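Local coordinates for protein UDP-N-acetylglucosamine 4,6-dehydratase (PDB 3PVZ) that binds NAD in a Rossmann-type domain and probably removes water from UDP-N-acetylglucosamine as a 4,6-dehydratase, at residues Val116-Ala121 / Lys158-Val163; Asp139-Asn144 / Gly176-Ile181; Cys162-Lys167 / Ile195-Phe200; Arg254-Pro259 / Ile343-Leu348. All coordinates share one frame; numbering follows the deposited sequence. Where two conformers were deposited one is given.

Contacts 1, 3 and 4 follow one another across the mixed sheet of a Rossmann-type domain: contact 1 joins strands 115-118 and 159-163, contact 3 joins 159-163 to 194-198, and contact 4 pairs 255-259 with 340-344. Contacts 1 and 3 share Cys162 and Val163, their centres 9 Å apart; contacts 3 and 4 lie 8 Å apart between centres. Contact 2 packs two helices beside the sheet, its centre 13 Å from that of contact 1. Contacts 1, 2 and 3 all touch NAD, whereas the Phe258 side chain of contact 4 stays about 10 Å from it.

Contact 1 (Val116-Ala121 / Lys158-Val163); sequences VLNLSA and KKYFCV. With NAD (nicotinamide-adenine-dinucleotide), chain E.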
# COMPACT_ATOMS: atom_id res chain seq x y z
N VAL A 116 15.75 5.86 -14.05
CA VAL A 116 14.87 4.97 -13.30
C VAL A 116 14.99 5.35 -11.82
O VAL A 116 16.09 5.39 -11.31
CB VAL A 116 15.21 3.50 -13.55
CG1 VAL A 116 14.28 2.60 -12.70
CG2 VAL A 116 15.10 3.19 -15.08
N LEU A 117 13.87 5.71 -11.19
CA LEU A 117 13.84 6.17 -9.80
C LEU A 117 13.03 5.16 -8.98
O LEU A 117 11.92 4.80 -9.36
CB LEU A 117 13.20 7.56 -9.71
CG LEU A 117 13.93 8.74 -10.35
CD1 LEU A 117 13.63 8.79 -11.87
CD2 LEU A 117 13.56 10.08 -9.71
N ASN A 118 13.61 4.64 -7.91
CA ASN A 118 12.94 3.66 -7.07
C ASN A 118 12.68 4.23 -5.70
O ASN A 118 13.58 4.34 -4.88
CB ASN A 118 13.79 2.40 -6.97
CG ASN A 118 13.09 1.23 -6.23
OD1 ASN A 118 11.98 1.34 -5.77
ND2 ASN A 118 13.74 0.09 -6.22
N LEU A 119 11.42 4.61 -5.46
CA LEU A 119 10.99 5.10 -4.18
C LEU A 119 10.04 4.07 -3.59
O LEU A 119 9.22 4.41 -2.75
CB LEU A 119 10.23 6.46 -4.32
CG LEU A 119 11.10 7.69 -4.62
CD1 LEU A 119 12.25 7.81 -3.60
CD2 LEU A 119 11.60 7.68 -6.07
N SER A 120 10.19 2.80 -3.97
CA SER A 120 9.34 1.76 -3.40
C SER A 120 10.08 1.13 -2.23
O SER A 120 11.30 1.09 -2.24
CB SER A 120 8.98 0.72 -4.46
OG SER A 120 10.07 -0.17 -4.68
N ALA A 121 9.34 0.64 -1.25
CA ALA A 121 9.90 0.07 0.00
C ALA A 121 8.82 -0.44 0.90
O ALA A 121 7.66 -0.06 0.75
CB ALA A 121 10.70 1.09 0.82
N LYS A 158 20.72 5.37 -18.23
CA LYS A 158 21.95 6.02 -17.89
C LYS A 158 22.13 6.21 -16.40
O LYS A 158 23.28 6.40 -15.96
CB LYS A 158 22.14 7.31 -18.64
CG LYS A 158 21.18 8.36 -18.36
CD LYS A 158 21.74 9.73 -18.97
CE LYS A 158 20.67 10.48 -19.74
NZ LYS A 158 20.77 12.02 -19.79
N LYS A 159 21.03 6.09 -15.64
CA LYS A 159 21.04 6.44 -14.23
C LYS A 159 19.91 5.77 -13.47
O LYS A 159 18.76 5.75 -13.90
CB LYS A 159 20.97 7.98 -14.06
CG LYS A 159 20.98 8.48 -12.63
CD LYS A 159 22.46 8.49 -12.15
CE LYS A 159 22.62 9.09 -10.80
NZ LYS A 159 22.34 10.56 -10.83
N TYR A 160 20.29 5.20 -12.34
CA TYR A 160 19.33 4.64 -11.41
C TYR A 160 19.45 5.43 -10.11
O TYR A 160 20.52 5.79 -9.70
CB TYR A 160 19.66 3.15 -11.18
CG TYR A 160 18.64 2.38 -10.38
CD1 TYR A 160 18.65 2.40 -9.00
CD2 TYR A 160 17.66 1.60 -11.00
CE1 TYR A 160 17.72 1.68 -8.26
CE2 TYR A 160 16.73 0.89 -10.27
CZ TYR A 160 16.77 0.92 -8.89
OH TYR A 160 15.84 0.20 -8.14
N PHE A 161 18.32 5.76 -9.51
CA PHE A 161 18.25 6.53 -8.31
C PHE A 161 17.42 5.76 -7.33
O PHE A 161 16.34 5.22 -7.66
CB PHE A 161 17.59 7.90 -8.56
CG PHE A 161 17.19 8.58 -7.31
CD1 PHE A 161 18.14 9.29 -6.54
CD2 PHE A 161 15.92 8.42 -6.79
CE1 PHE A 161 17.81 9.84 -5.33
CE2 PHE A 161 15.58 9.01 -5.58
CZ PHE A 161 16.54 9.72 -4.85
N CYS A 162 17.90 5.74 -6.08
CA CYS A 162 17.08 5.19 -5.03
C CYS A 162 17.49 5.79 -3.69
O CYS A 162 18.37 6.61 -3.64
CB CYS A 162 17.19 3.66 -5.02
SG CYS A 162 18.83 3.11 -4.73
N VAL A 163 16.87 5.36 -2.61
CA VAL A 163 17.06 5.99 -1.31
C VAL A 163 18.20 5.33 -0.55
O VAL A 163 18.44 4.14 -0.71
CB VAL A 163 15.84 5.86 -0.42
CG1 VAL A 163 14.60 6.28 -1.19
CG2 VAL A 163 15.73 4.41 0.11
PA NAD E . 5.69 5.19 1.22
O1A NAD E . 5.12 4.09 2.07
O2A NAD E . 4.73 6.34 1.17
O5B NAD E . 5.68 4.79 -0.32
C5B NAD E . 6.34 3.55 -0.66
C4B NAD E . 5.66 3.16 -1.98
O4B NAD E . 6.19 1.97 -2.52
C3B NAD E . 4.13 2.94 -1.76
O3B NAD E . 3.37 3.71 -2.66
C2B NAD E . 3.97 1.42 -2.00
O2B NAD E . 2.68 1.03 -2.42
C1B NAD E . 5.10 1.24 -3.04
N9A NAD E . 5.51 -0.15 -3.14
C8A NAD E . 5.91 -0.95 -2.14
N7A NAD E . 6.13 -2.15 -2.56
C5A NAD E . 5.96 -2.13 -3.92
C6A NAD E . 6.05 -3.08 -4.93
N6A NAD E . 6.48 -4.34 -4.57
N1A NAD E . 5.77 -2.75 -6.19
C2A NAD E . 5.38 -1.52 -6.50
N3A NAD E . 5.26 -0.60 -5.57
C4A NAD E . 5.54 -0.86 -4.30
O3 NAD E . 7.16 5.56 1.75
PN NAD E . 7.76 7.04 1.46
O1N NAD E . 7.51 7.94 2.67
O2N NAD E . 7.43 7.73 0.20
O5D NAD E . 9.36 6.70 1.63
C5D NAD E . 9.89 6.11 0.45
C4D NAD E . 11.37 5.77 0.68
O4D NAD E . 12.04 6.87 1.36
C3D NAD E . 11.49 4.55 1.62
O3D NAD E . 12.69 3.79 1.40
C2D NAD E . 11.66 5.22 3.01
O2D NAD E . 12.32 4.36 3.95
C1D NAD E . 12.53 6.42 2.66
N1N NAD E . 12.48 7.48 3.68
C2N NAD E . 11.30 8.05 3.93
C3N NAD E . 11.19 9.06 4.87
C7N NAD E . 9.89 9.69 5.18
O7N NAD E . 9.89 10.52 6.09
N7N NAD E . 8.75 9.36 4.55
C4N NAD E . 12.34 9.49 5.56
C5N NAD E . 13.55 8.88 5.26
C6N NAD E . 13.59 7.85 4.31
O HOH W 1 14.66 3.33 -2.76
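Val116 and Leu117 lie beside Tyr160 and Phe161 on two parallel strands whose axes approach to 4.7 Å. Three backbone bonds join them: Val116 N to Lys159 O, Phe161 N to Val116 O, and Asn118 N to Phe161 O (2.8 Å). Farther on, a water takes over, donating to Asn118 O and accepting from Val163 N.

The polar side chains gather round Asn118. With CG anti to the backbone N (chi1 -173°), its amide runs beside the Tyr160 ring, nearly perpendicular to it, and ND2 donates to Tyr160 OH at 2.8 Å. That hydroxyl is also bonded to Thr148 of helix 131-154. The amide's other end, OD1, receives both the backbone N of Ser120, closing an Asx turn, and Ser120 OG at 2.7 Å, a double grip on the turn leading to the cofactor.

Apolar contacts divide between the two faces of the sheet. Val116 CG1 meets Tyr160 CE2 at 3.9 Å, while Leu117 CB and Leu119 CD1 approach the edge of the Phe161 ring. Leu119 CD1 also reaches Val163 CG1. Ser120, Ala121 and Val163 then touch the NAD riboses, an arrangement characteristic of a Rossmann fold, with dinucleotide bound at the C-terminal ends of parallel strands.

Contact 2 (Asp139-Asn144 / Gly176-Ile181); sequences DVNVFN and GASKRI. With NAD (nicotinamide-adenine-dinucleotide), chain E.
A lone side-chain hydrogen bond, from Asn141 ND2 to Ser178 OG, ties two helices together in a buried contact; they run nearly parallel, 10° apart, rather than antiparallel. They are the helices on either side of strand 159-163 in the chain, packed against the sheet of a Rossmann-type domain with axes 8.7 Å apart. The bond is 3.1 Å long and almost straight, 171° at the hydrogen, and Ser178 OG lies in the Asn141 amide plane. Both partners are held further: Asn141 OD1 accepts from Leu122 N, and Ser178 OG bonds to Met175 O, so the amide is gripped at both ends.

Beside this polar link the packing is sparse. Val142 CG2 rests against Ser178 O at 3.6 Å, and its CG1 faces Ile181 CG2. Phe357 of helix 351-367 touches both Val142 and Ile181. Helix 131-154 includes a wider pi-type turn here, in which Asn144 N bonds to Asp139 O.

One residue onward from Ser178, Lys179 turns to the cofactor. Its chain bends at CB-CG (chi2 -83°) and again at CD-CE (chi4 79°), carrying NZ to the nicotinamide ribose diol, where Lys179 NZ donates to NAD O3D at 2.8 Å.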
# COMPACT_ATOMS: atom_id res chain seq x y z
N ASP A 139 12.52 -8.76 0.19
CA ASP A 139 12.23 -8.92 -1.24
C ASP A 139 12.02 -7.58 -1.89
O ASP A 139 12.59 -7.30 -2.97
CB ASP A 139 10.98 -9.80 -1.49
CG ASP A 139 11.28 -11.28 -1.45
OD1 ASP A 139 12.47 -11.65 -1.62
OD2 ASP A 139 10.33 -12.10 -1.23
N VAL A 140 11.22 -6.74 -1.21
CA VAL A 140 10.93 -5.39 -1.70
C VAL A 140 12.16 -4.48 -1.57
O VAL A 140 12.45 -3.73 -2.51
CB VAL A 140 9.75 -4.74 -0.99
CG1 VAL A 140 9.64 -3.26 -1.42
CG2 VAL A 140 8.46 -5.50 -1.26
N ASN A 141 12.89 -4.52 -0.45
CA ASN A 141 13.91 -3.53 -0.28
C ASN A 141 15.23 -4.01 -0.93
O ASN A 141 15.94 -3.18 -1.44
CB ASN A 141 14.18 -3.14 1.18
CG ASN A 141 13.01 -2.47 1.90
OD1 ASN A 141 12.00 -2.03 1.30
ND2 ASN A 141 13.15 -2.39 3.23
N VAL A 142 15.55 -5.30 -0.90
CA VAL A 142 16.84 -5.78 -1.48
C VAL A 142 16.68 -6.32 -2.92
O VAL A 142 17.17 -5.70 -3.89
CB VAL A 142 17.51 -6.83 -0.58
CG1 VAL A 142 18.90 -7.23 -1.10
CG2 VAL A 142 17.60 -6.30 0.88
N PHE A 143 15.94 -7.41 -3.07
CA PHE A 143 15.88 -8.13 -4.33
C PHE A 143 15.17 -7.44 -5.48
O PHE A 143 15.64 -7.52 -6.60
CB PHE A 143 15.38 -9.56 -4.10
CG PHE A 143 16.35 -10.39 -3.30
CD1 PHE A 143 17.62 -10.68 -3.80
CD2 PHE A 143 16.03 -10.81 -2.03
CE1 PHE A 143 18.51 -11.38 -3.04
CE2 PHE A 143 16.92 -11.55 -1.28
CZ PHE A 143 18.15 -11.82 -1.77
N ASN A 144 14.09 -6.72 -5.22
CA ASN A 144 13.42 -5.94 -6.24
C ASN A 144 14.34 -4.84 -6.72
O ASN A 144 14.32 -4.43 -7.91
CB ASN A 144 12.15 -5.29 -5.71
CG ASN A 144 10.99 -6.29 -5.56
OD1 ASN A 144 11.12 -7.49 -5.82
ND2 ASN A 144 9.84 -5.78 -5.11
N GLY A 176 16.70 -0.99 8.89
CA GLY A 176 17.94 -0.34 8.58
C GLY A 176 18.95 -1.34 8.11
O GLY A 176 19.73 -1.04 7.21
N ALA A 177 18.96 -2.53 8.70
CA ALA A 177 19.86 -3.58 8.20
C ALA A 177 19.48 -3.93 6.73
O ALA A 177 20.37 -4.13 5.89
CB ALA A 177 19.81 -4.78 9.06
N SER A 178 18.19 -3.96 6.42
CA SER A 178 17.77 -4.34 5.06
C SER A 178 18.25 -3.29 4.09
O SER A 178 18.80 -3.65 3.05
CB SER A 178 16.26 -4.62 4.92
OG SER A 178 15.53 -3.44 4.85
N LYS A 179 18.08 -2.01 4.43
CA LYS A 179 18.59 -0.92 3.58
C LYS A 179 20.14 -0.96 3.53
O LYS A 179 20.75 -0.61 2.53
CB LYS A 179 18.12 0.47 4.06
CG LYS A 179 16.58 0.69 4.20
CD LYS A 179 15.91 1.04 2.86
CE LYS A 179 14.46 1.60 3.06
NZ LYS A 179 14.44 3.03 3.48
N ARG A 180 20.79 -1.40 4.61
CA ARG A 180 22.25 -1.50 4.60
C ARG A 180 22.71 -2.64 3.70
O ARG A 180 23.72 -2.52 3.02
CB ARG A 180 22.79 -1.70 6.01
CG ARG A 180 24.29 -1.90 6.06
CD ARG A 180 25.07 -0.66 5.57
NE ARG A 180 26.48 -1.01 5.50
CZ ARG A 180 27.16 -1.32 4.40
NH1 ARG A 180 26.58 -1.26 3.19
NH2 ARG A 180 28.44 -1.64 4.50
N ILE A 181 21.97 -3.74 3.70
CA ILE A 181 22.30 -4.86 2.82
C ILE A 181 22.02 -4.44 1.37
O ILE A 181 22.82 -4.72 0.48
CB ILE A 181 21.53 -6.16 3.20
CG1 ILE A 181 22.00 -6.66 4.56
CG2 ILE A 181 21.71 -7.24 2.14
CD1 ILE A 181 20.95 -7.43 5.33
PA NAD E . 5.69 5.19 1.22
O1A NAD E . 5.12 4.09 2.07
O2A NAD E . 4.73 6.34 1.17
O5B NAD E . 5.68 4.79 -0.32
C5B NAD E . 6.34 3.55 -0.66
C4B NAD E . 5.66 3.16 -1.98
O4B NAD E . 6.19 1.97 -2.52
C3B NAD E . 4.13 2.94 -1.76
O3B NAD E . 3.37 3.71 -2.66
C2B NAD E . 3.97 1.42 -2.00
O2B NAD E . 2.68 1.03 -2.42
C1B NAD E . 5.10 1.24 -3.04
N9A NAD E . 5.51 -0.15 -3.14
C8A NAD E . 5.91 -0.95 -2.14
N7A NAD E . 6.13 -2.15 -2.56
C5A NAD E . 5.96 -2.13 -3.92
C6A NAD E . 6.05 -3.08 -4.93
N6A NAD E . 6.48 -4.34 -4.57
N1A NAD E . 5.77 -2.75 -6.19
C2A NAD E . 5.38 -1.52 -6.50
N3A NAD E . 5.26 -0.60 -5.57
C4A NAD E . 5.54 -0.86 -4.30
O3 NAD E . 7.16 5.56 1.75
PN NAD E . 7.76 7.04 1.46
O1N NAD E . 7.51 7.94 2.67
O2N NAD E . 7.43 7.73 0.20
O5D NAD E . 9.36 6.70 1.63
C5D NAD E . 9.89 6.11 0.45
C4D NAD E . 11.37 5.77 0.68
O4D NAD E . 12.04 6.87 1.36
C3D NAD E . 11.49 4.55 1.62
O3D NAD E . 12.69 3.79 1.40
C2D NAD E . 11.66 5.22 3.01
O2D NAD E . 12.32 4.36 3.95
C1D NAD E . 12.53 6.42 2.66
N1N NAD E . 12.48 7.48 3.68
C2N NAD E . 11.30 8.05 3.93
C3N NAD E . 11.19 9.06 4.87
C7N NAD E . 9.89 9.69 5.18
O7N NAD E . 9.89 10.52 6.09
N7N NAD E . 8.75 9.36 4.55
C4N NAD E . 12.34 9.49 5.56
C5N NAD E . 13.55 8.88 5.26
C6N NAD E . 13.59 7.85 4.31

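Contact 3 (Cys162-Lys167 / Ile195-Phe200); sequences CVSTDK and ISTARF. With NAD (nicotinamide-adenine-dinucleotide), chain E.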
# COMPACT_ATOMS: atom_id res chain seq x y z
N CYS A 162 17.90 5.74 -6.08
CA CYS A 162 17.08 5.19 -5.03
C CYS A 162 17.49 5.79 -3.69
O CYS A 162 18.37 6.61 -3.64
CB CYS A 162 17.19 3.66 -5.02
SG CYS A 162 18.83 3.11 -4.73
N VAL A 163 16.87 5.36 -2.61
CA VAL A 163 17.06 5.99 -1.31
C VAL A 163 18.20 5.33 -0.55
O VAL A 163 18.44 4.14 -0.71
CB VAL A 163 15.84 5.86 -0.42
CG1 VAL A 163 14.60 6.28 -1.19
CG2 VAL A 163 15.73 4.41 0.11
N SER A 164 18.88 6.12 0.29
CA SER A 164 19.87 5.58 1.20
C SER A 164 19.26 5.30 2.56
O SER A 164 18.14 5.74 2.85
CB SER A 164 21.02 6.57 1.38
OG SER A 164 22.06 6.27 0.48
N THR A 165 20.03 4.57 3.38
CA THR A 165 19.79 4.44 4.83
C THR A 165 19.56 5.81 5.43
O THR A 165 20.24 6.77 5.06
CB THR A 165 20.99 3.77 5.54
OG1 THR A 165 22.18 4.46 5.19
CG2 THR A 165 21.13 2.31 5.11
N ASP A 166 18.60 5.92 6.33
CA ASP A 166 18.26 7.22 6.93
C ASP A 166 19.45 7.88 7.64
O ASP A 166 19.53 9.11 7.72
CB ASP A 166 17.10 7.10 7.94
CG ASP A 166 15.81 6.63 7.31
OD1 ASP A 166 15.73 6.43 6.08
OD2 ASP A 166 14.84 6.45 8.07
N LYS A 167 20.36 7.06 8.16
CA LYS A 167 21.51 7.57 8.90
C LYS A 167 22.81 6.85 8.56
O LYS A 167 22.82 5.68 8.13
CB LYS A 167 21.25 7.49 10.41
CG LYS A 167 20.81 6.11 10.90
CD LYS A 167 20.24 6.20 12.32
CE LYS A 167 18.94 5.40 12.47
NZ LYS A 167 18.09 5.96 13.58
N ILE A 195 24.70 5.02 -10.21
CA ILE A 195 23.69 4.98 -9.17
C ILE A 195 23.91 6.14 -8.20
O ILE A 195 25.02 6.33 -7.69
CB ILE A 195 23.76 3.65 -8.36
CG1 ILE A 195 23.57 2.45 -9.29
CG2 ILE A 195 22.67 3.61 -7.27
CD1 ILE A 195 23.65 1.08 -8.61
N SER A 196 22.88 6.92 -7.94
CA SER A 196 22.98 7.93 -6.89
C SER A 196 21.79 7.82 -5.96
O SER A 196 20.75 7.32 -6.37
CB SER A 196 23.11 9.34 -7.49
OG SER A 196 21.88 9.88 -7.96
N THR A 197 21.92 8.31 -4.71
CA THR A 197 20.82 8.21 -3.76
C THR A 197 20.54 9.54 -3.06
O THR A 197 21.13 10.57 -3.38
CB THR A 197 21.09 7.12 -2.69
OG1 THR A 197 22.16 7.54 -1.86
CG2 THR A 197 21.48 5.76 -3.30
N ALA A 198 19.57 9.52 -2.15
CA ALA A 198 19.32 10.59 -1.23
C ALA A 198 19.12 10.07 0.18
O ALA A 198 18.68 8.96 0.39
CB ALA A 198 18.15 11.35 -1.66
N ARG A 199 19.46 10.90 1.15
CA ARG A 199 19.15 10.62 2.55
C ARG A 199 18.26 11.74 3.06
O ARG A 199 18.60 12.94 2.94
CB ARG A 199 20.45 10.54 3.30
CG ARG A 199 20.27 10.36 4.80
CD ARG A 199 21.63 10.06 5.42
NE ARG A 199 22.08 8.68 5.13
CZ ARG A 199 23.35 8.33 4.89
NH1 ARG A 199 23.64 7.06 4.65
NH2 ARG A 199 24.31 9.23 4.88
N PHE A 200 17.11 11.36 3.60
CA PHE A 200 16.07 12.34 3.96
C PHE A 200 15.90 12.52 5.48
O PHE A 200 16.15 11.60 6.24
CB PHE A 200 14.70 11.91 3.43
CG PHE A 200 14.63 11.69 1.94
CD1 PHE A 200 14.28 12.70 1.08
CD2 PHE A 200 14.82 10.42 1.42
CE1 PHE A 200 14.13 12.46 -0.29
CE2 PHE A 200 14.71 10.21 0.06
CZ PHE A 200 14.39 11.24 -0.79
PA NAD E . 5.69 5.19 1.22
O1A NAD E . 5.12 4.09 2.07
O2A NAD E . 4.73 6.34 1.17
O5B NAD E . 5.68 4.79 -0.32
C5B NAD E . 6.34 3.55 -0.66
C4B NAD E . 5.66 3.16 -1.98
O4B NAD E . 6.19 1.97 -2.52
C3B NAD E . 4.13 2.94 -1.76
O3B NAD E . 3.37 3.71 -2.66
C2B NAD E . 3.97 1.42 -2.00
O2B NAD E . 2.68 1.03 -2.42
C1B NAD E . 5.10 1.24 -3.04
N9A NAD E . 5.51 -0.15 -3.14
C8A NAD E . 5.91 -0.95 -2.14
N7A NAD E . 6.13 -2.15 -2.56
C5A NAD E . 5.96 -2.13 -3.92
C6A NAD E . 6.05 -3.08 -4.93
N6A NAD E . 6.48 -4.34 -4.57
N1A NAD E . 5.77 -2.75 -6.19
C2A NAD E . 5.38 -1.52 -6.50
N3A NAD E . 5.26 -0.60 -5.57
C4A NAD E . 5.54 -0.86 -4.30
O3 NAD E . 7.16 5.56 1.75
PN NAD E . 7.76 7.04 1.46
O1N NAD E . 7.51 7.94 2.67
O2N NAD E . 7.43 7.73 0.20
O5D NAD E . 9.36 6.70 1.63
C5D NAD E . 9.89 6.11 0.45
C4D NAD E . 11.37 5.77 0.68
O4D NAD E . 12.04 6.87 1.36
C3D NAD E . 11.49 4.55 1.62
O3D NAD E . 12.69 3.79 1.40
C2D NAD E . 11.66 5.22 3.01
O2D NAD E . 12.32 4.36 3.95
C1D NAD E . 12.53 6.42 2.66
N1N NAD E . 12.48 7.48 3.68
C2N NAD E . 11.30 8.05 3.93
C3N NAD E . 11.19 9.06 4.87
C7N NAD E . 9.89 9.69 5.18
O7N NAD E . 9.89 10.52 6.09
N7N NAD E . 8.75 9.36 4.55
C4N NAD E . 12.34 9.49 5.56
C5N NAD E . 13.55 8.88 5.26
C6N NAD E . 13.59 7.85 4.31
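Arg199 runs alongside Thr165 where the beta-alpha-beta unit of strand 159-163, helix 174-189 and strand 194-198 opens into loops. The guanidinium grips Thr165 side-on with two nitrogens, both partners in its plane: NE donates to Thr165 O at 2.7 Å, straight at 179°, and NH1 to Thr165 OG1 at 3.0 Å. A bend at CG-CD (chi3 -75°) puts NE within reach of that carbonyl. Over one face of the guanidinium, toward its rim, sits the carbonyl carbon of Lys167, whose O accepts from Thr165 OG1. Arg199 NH2 bonds to Phe325 O, so the group has partners on more than one side.

Back along the strands, the hydroxyls of Ser164 and Thr197 meet in a hydrogen bond, OG to OG1, of 2.7 Å. Ser164 N donates to Ala198 O at 2.8 Å, whereas the Ala198 N bond to Cys162 O is weak; the parallel pairing is slackening here.

On the face of the sheet opposite Thr197, Val163 CG1 approaches the Phe200 ring near its plane, at the edge atom CE2. Phe200 then borders the nicotinamide, its CB 3.7 Å from NAD C5N, and the Asp166 side chain reaches the same ring, with Asp166 OD1 3.1 Å from NAD C6N.

Contact 4 (Arg254-Pro259 / Ile343-Leu348); sequences RDIFFP and IKNDSL
Ile256 and Ile343 form an antiparallel hydrogen-bonded pair, each backbone N donating to the other's O at 2.9 Å, and Asp255 with Lys344 makes the neighbouring non-hydrogen-bonded pair. In this Rossmann-type sheet, strand 255-259 runs parallel to 194-198, and 340-344, on its other side, is where the sheet turns antiparallel. Beyond the strand proper, Asn345 N donates to Arg254 O, prolonging the pairing by one bond.

The two faces differ in character. On one, Asp255 and Lys344 extend alongside each other and close a salt bridge, Lys344 NZ to Asp255 OD1 at 2.7 Å. The ammonium meets the syn lone pair of that oxygen, while Asp255 OD2 accepts from Glu252 N, so the two oxygens of the carboxylate have separate partners. The Lys344 chain folds at CB-CG (chi2 -82°), which swings CD back toward the acid.

On the other face the isoleucines run in the same direction, Ile256 CB 4.0 Å from Ile343 CB. Phe258 crosses Ile343 at about a right angle, its CE1 3.9 Å from Ile343 CG1, and the ring also meets that of Phe326. The Ile256 side chain slants across that of Asn345, Ile256 CD1 being 4.1 Å from Asn345 ND2.

Asn345 then ends the strand pairing with an Asx turn. Its ND2 bonds to Glu183 of helix 174-189, which is also hydrogen-bonded to Ser347 OG, linking this loop to the helix. In the turn itself, Ser347 N lies above the Asn345 carboxamide plane and donates to OD1 of Asn345 at 2.9 Å.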
# COMPACT_ATOMS: atom_id res chain seq x y z
N ARG A 254 27.52 6.99 -7.16
CA ARG A 254 27.74 6.87 -5.71
C ARG A 254 27.49 8.11 -4.85
O ARG A 254 27.76 8.06 -3.65
CB ARG A 254 29.15 6.33 -5.41
CG ARG A 254 29.42 5.02 -6.06
CD ARG A 254 30.79 4.47 -5.67
NE ARG A 254 30.92 3.28 -6.46
CZ ARG A 254 31.55 3.18 -7.63
NH1 ARG A 254 32.22 4.22 -8.12
NH2 ARG A 254 31.53 2.01 -8.28
N ASP A 255 26.94 9.19 -5.39
CA ASP A 255 26.69 10.36 -4.58
C ASP A 255 25.41 10.14 -3.74
O ASP A 255 24.40 9.65 -4.28
CB ASP A 255 26.40 11.55 -5.46
CG ASP A 255 27.62 12.22 -6.01
OD1 ASP A 255 28.78 11.87 -5.69
OD2 ASP A 255 27.36 13.18 -6.76
N ILE A 256 25.46 10.47 -2.44
CA ILE A 256 24.30 10.53 -1.59
C ILE A 256 24.00 12.02 -1.33
O ILE A 256 24.78 12.72 -0.65
CB ILE A 256 24.48 9.87 -0.19
CG1 ILE A 256 24.99 8.42 -0.28
CG2 ILE A 256 23.15 9.90 0.57
CD1 ILE A 256 25.49 7.89 1.08
N PHE A 257 22.90 12.50 -1.87
CA PHE A 257 22.48 13.89 -1.67
C PHE A 257 21.71 13.98 -0.36
O PHE A 257 21.02 13.04 0.02
CB PHE A 257 21.60 14.34 -2.83
CG PHE A 257 22.36 14.77 -4.05
CD1 PHE A 257 23.56 14.14 -4.42
CD2 PHE A 257 21.90 15.83 -4.83
CE1 PHE A 257 24.27 14.55 -5.54
CE2 PHE A 257 22.61 16.25 -5.98
CZ PHE A 257 23.78 15.62 -6.33
N PHE A 258 21.87 15.10 0.36
CA PHE A 258 21.09 15.34 1.61
C PHE A 258 20.96 16.82 1.89
O PHE A 258 21.79 17.60 1.41
CB PHE A 258 21.75 14.67 2.81
CG PHE A 258 23.08 15.28 3.17
CD1 PHE A 258 24.24 14.86 2.53
CD2 PHE A 258 23.18 16.29 4.13
CE1 PHE A 258 25.46 15.44 2.85
CE2 PHE A 258 24.40 16.86 4.43
CZ PHE A 258 25.53 16.43 3.80
N PRO A 259 19.94 17.20 2.66
CA PRO A 259 19.75 18.59 2.99
C PRO A 259 20.71 19.06 4.06
O PRO A 259 20.84 18.43 5.12
CB PRO A 259 18.30 18.65 3.47
CG PRO A 259 18.05 17.37 4.05
CD PRO A 259 18.84 16.39 3.18
N ILE A 343 27.54 13.22 -0.05
CA ILE A 343 28.47 12.23 0.46
C ILE A 343 28.92 11.45 -0.73
O ILE A 343 28.12 11.01 -1.57
CB ILE A 343 27.86 11.25 1.47
CG1 ILE A 343 27.29 11.99 2.68
CG2 ILE A 343 28.93 10.22 1.96
CD1 ILE A 343 26.48 11.08 3.58
N LYS A 344 30.23 11.32 -0.84
CA LYS A 344 30.84 10.51 -1.84
C LYS A 344 30.89 9.12 -1.27
O LYS A 344 31.81 8.80 -0.56
CB LYS A 344 32.27 11.02 -2.08
CG LYS A 344 32.30 12.46 -2.58
CD LYS A 344 32.05 12.42 -4.04
CE LYS A 344 31.30 13.56 -4.54
NZ LYS A 344 31.03 13.30 -5.99
N ASN A 345 29.87 8.30 -1.52
CA ASN A 345 29.83 6.97 -0.86
C ASN A 345 31.03 6.13 -1.29
O ASN A 345 31.36 6.07 -2.46
CB ASN A 345 28.53 6.22 -1.19
CG ASN A 345 28.24 5.07 -0.23
OD1 ASN A 345 29.00 4.79 0.69
ND2 ASN A 345 27.09 4.43 -0.42
N ASP A 346 31.71 5.53 -0.34
CA ASP A 346 32.71 4.51 -0.64
C ASP A 346 32.48 3.20 0.15
O ASP A 346 33.43 2.48 0.38
CB ASP A 346 34.12 5.06 -0.41
CG ASP A 346 34.31 5.62 0.97
OD1 ASP A 346 33.30 5.79 1.69
OD2 ASP A 346 35.46 5.91 1.35
N SER A 347 31.23 2.87 0.52
CA SER A 347 30.86 1.55 1.08
C SER A 347 31.36 0.47 0.15
O SER A 347 31.34 0.67 -1.06
CB SER A 347 29.33 1.34 1.15
OG SER A 347 28.63 2.50 1.55
N LEU A 348 31.72 -0.69 0.71
CA LEU A 348 32.24 -1.86 -0.04
C LEU A 348 31.24 -3.01 -0.09
O LEU A 348 30.33 -3.08 0.72
CB LEU A 348 33.52 -2.40 0.63
CG LEU A 348 34.56 -1.38 1.09
CD1 LEU A 348 35.73 -2.00 1.88
CD2 LEU A 348 35.05 -0.63 -0.14